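Local coordinates for putative uncharacterized protein smu.1377c (Streptococcus mutans, PDB 3L7V) that is of unproven function but probably binds double-stranded RNA and may take part in tRNA modification, at residues 276-279 against 280-284. Numbering follows the deposited sequence.
Sequences IMMH and LSDQF
Ile276 meets Leu280 one turn further along the same helix. Its carbonyl O accepts the Leu280 N-H at 2.9 Å from N to O, and the branch methyl CG2 lies 4.3 Å from Leu280 CD1, a loose apolar touch. Leu280 holds CG anti to its own carbonyl carbon (chi1 -79°), which leans CG back toward the preceding turn, 3.5 Å from Ile276 O. Both side chains are buried: Ile276 packs on His120 and Leu280 on Phe116, two residues of helix 111-123, so branched aliphatic groups suit this inner face.

Met277, a selenomethionine, gives its carbonyl O to Ser281 N at 3.0 Å, while its long side chain, pointing away from the next turn, touches Trp287. These bonds belong to helix 273-283, the crossover of a beta-alpha-beta unit that links strands 265-268 and 288-289 at one end of the mixed sheet.

Met278, also selenomethionine, lies on the exposed side. Its O is gripped twice from the same face of the carbonyl plane, by Asp282 N and by Ser281 OG, each at 3.2 Å. The short serine side chain can bend back this way because OG sits between the backbone N and carbonyl carbon (chi1 73°); it comes from above the carbonyl plane, not along a lone pair. The long, unbranched chain of Met278 can bend across the surface, crossing Asp282 obliquely and bringing CE to 3.2 Å from Ser281 OG; a charged carboxylate suits the exposed position of Asp282.

His279 sends its ring toward helix 111-123, meeting the ring of His120 edge-to-face, as suits a flat, partly polar group at the border of the buried face. Its O receives a weak bond from Gln283 N (3.3 Å, 127° at the hydrogen), where the helix is ending: Phe284 is the first residue to leave helical geometry.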
ATOM      1  N   ILE A 276       1.455  14.581  -8.368  1.00 16.48           N
ATOM      2  CA  ILE A 276       1.427  13.338  -9.135  1.00 16.10           C
ATOM      3  C   ILE A 276       0.974  13.500 -10.598  1.00 11.57           C
ATOM      4  O   ILE A 276       1.486  12.827 -11.491  1.00 18.98           O
ATOM      5  CB  ILE A 276       0.622  12.251  -8.367  1.00 16.49           C
ATOM      6  CG1 ILE A 276       1.381  11.919  -7.069  1.00 20.16           C
ATOM      7  CG2 ILE A 276       0.421  11.013  -9.222  1.00 10.54           C
ATOM      8  CD1 ILE A 276       0.610  11.140  -6.033  1.00 14.50           C
HETATM    9  N   MSE A 277       0.019  14.388 -10.846  1.00 18.40           N
HETATM   10  CA  MSE A 277      -0.436  14.652 -12.211  1.00 21.55           C
HETATM   11  C   MSE A 277       0.642  15.420 -13.014  1.00 19.48           C
HETATM   12  O   MSE A 277       0.843  15.171 -14.200  1.00 16.87           O
HETATM   13  CB  MSE A 277      -1.784  15.396 -12.209  1.00 26.77           C
HETATM   14  CG  MSE A 277      -2.960  14.615 -11.548  1.00 19.58           C
HETATM   15 SE   MSE A 277      -4.739  15.485 -11.747  0.80 27.01          SE
HETATM   16  CE  MSE A 277      -4.404  17.115 -10.735  1.00  8.20           C
HETATM   17  N   MSE A 278       1.340  16.334 -12.349  1.00 12.48           N
HETATM   18  CA  MSE A 278       2.497  17.003 -12.929  1.00 18.53           C
HETATM   19  C   MSE A 278       3.577  15.993 -13.350  1.00 23.01           C
HETATM   20  O   MSE A 278       4.182  16.142 -14.407  1.00 24.49           O
HETATM   21  CB  MSE A 278       3.059  18.054 -11.955  1.00 21.75           C
HETATM   22  CG  MSE A 278       4.098  19.006 -12.554  1.00 29.31           C
HETATM   23 SE   MSE A 278       3.390  20.245 -13.935  0.80 40.70          SE
HETATM   24  CE  MSE A 278       4.001  19.367 -15.564  1.00 25.57           C
ATOM     25  N   HIS A 279       3.804  14.955 -12.541  1.00 20.26           N
ATOM     26  CA  HIS A 279       4.786  13.927 -12.894  1.00 24.42           C
ATOM     27  C   HIS A 279       4.261  13.017 -13.997  1.00 20.65           C
ATOM     28  O   HIS A 279       5.031  12.530 -14.821  1.00 17.22           O
ATOM     29  CB  HIS A 279       5.174  13.069 -11.682  1.00 29.82           C
ATOM     30  CG  HIS A 279       6.024  13.780 -10.675  1.00 32.29           C
ATOM     31  ND1 HIS A 279       5.858  13.621  -9.315  1.00 27.84           N
ATOM     32  CD2 HIS A 279       7.047  14.654 -10.828  1.00 33.56           C
ATOM     33  CE1 HIS A 279       6.744  14.363  -8.674  1.00 29.05           C
ATOM     34  NE2 HIS A 279       7.478  14.999  -9.569  1.00 32.68           N
ATOM     35  N   LEU A 280       2.955  12.767 -14.014  1.00 16.31           N
ATOM     36  CA  LEU A 280       2.406  11.965 -15.098  1.00 19.50           C
ATOM     37  C   LEU A 280       2.654  12.678 -16.431  1.00 21.85           C
ATOM     38  O   LEU A 280       3.059  12.052 -17.393  1.00 15.08           O
ATOM     39  CB  LEU A 280       0.914  11.679 -14.920  1.00  9.56           C
ATOM     40  CG  LEU A 280       0.575  10.550 -13.936  1.00 18.29           C
ATOM     41  CD1 LEU A 280      -0.838  10.715 -13.354  1.00  7.86           C
ATOM     42  CD2 LEU A 280       0.749   9.167 -14.587  1.00 21.19           C
ATOM     43  N   SER A 281       2.423  13.986 -16.474  1.00 25.04           N
ATOM     44  CA  SER A 281       2.500  14.712 -17.735  1.00 28.69           C
ATOM     45  C   SER A 281       3.940  14.923 -18.215  1.00 26.95           C
ATOM     46  O   SER A 281       4.174  15.118 -19.408  1.00 21.33           O
ATOM     47  CB  SER A 281       1.700  16.027 -17.674  1.00 38.59           C
ATOM     48  OG  SER A 281       2.338  17.017 -16.889  1.00 46.59           O
ATOM     49  N   ASP A 282       4.901  14.851 -17.291  1.00 26.23           N
ATOM     50  CA  ASP A 282       6.321  14.866 -17.658  1.00 22.62           C
ATOM     51  C   ASP A 282       6.806  13.540 -18.242  1.00 27.81           C
ATOM     52  O   ASP A 282       7.747  13.523 -19.021  1.00 26.35           O
ATOM     53  CB  ASP A 282       7.203  15.253 -16.466  1.00 21.02           C
ATOM     54  CG  ASP A 282       7.110  16.738 -16.126  1.00 30.23           C
ATOM     55  OD1 ASP A 282       6.799  17.553 -17.024  1.00 28.24           O
ATOM     56  OD2 ASP A 282       7.352  17.093 -14.953  1.00 33.74           O
ATOM     57  N   GLN A 283       6.151  12.437 -17.886  1.00 25.69           N
ATOM     58  CA  GLN A 283       6.643  11.103 -18.233  1.00 15.98           C
ATOM     59  C   GLN A 283       5.834  10.383 -19.345  1.00 23.60           C
ATOM     60  O   GLN A 283       6.342   9.492 -20.026  1.00 20.32           O
ATOM     61  CB  GLN A 283       6.723  10.254 -16.946  1.00 25.99           C
ATOM     62  CG  GLN A 283       7.330   8.867 -17.089  1.00 32.09           C
ATOM     63  CD  GLN A 283       8.846   8.893 -17.274  1.00 40.87           C
ATOM     64  OE1 GLN A 283       9.595   8.645 -16.333  1.00 45.15           O
ATOM     65  NE2 GLN A 283       9.297   9.191 -18.490  1.00 34.41           N
ATOM     66  N   PHE A 284       4.578  10.758 -19.530  1.00 20.01           N
ATOM     67  CA  PHE A 284       3.759  10.144 -20.571  1.00 22.35           C
ATOM     68  C   PHE A 284       3.066  11.251 -21.396  1.00 20.78           C
ATOM     69  O   PHE A 284       2.556  12.213 -20.832  1.00 14.94           O
ATOM     70  CB  PHE A 284       2.670   9.232 -19.963  1.00 23.28           C
ATOM     71  CG  PHE A 284       3.179   8.175 -19.006  1.00 24.11           C
ATOM     72  CD1 PHE A 284       3.389   6.862 -19.441  1.00 20.86           C
ATOM     73  CD2 PHE A 284       3.375   8.469 -17.656  1.00 12.57           C
ATOM     74  CE1 PHE A 284       3.837   5.868 -18.544  1.00 18.76           C
ATOM     75  CE2 PHE A 284       3.819   7.492 -16.767  1.00 13.17           C
ATOM     76  CZ  PHE A 284       4.058   6.188 -17.213  1.00 15.26           C
TER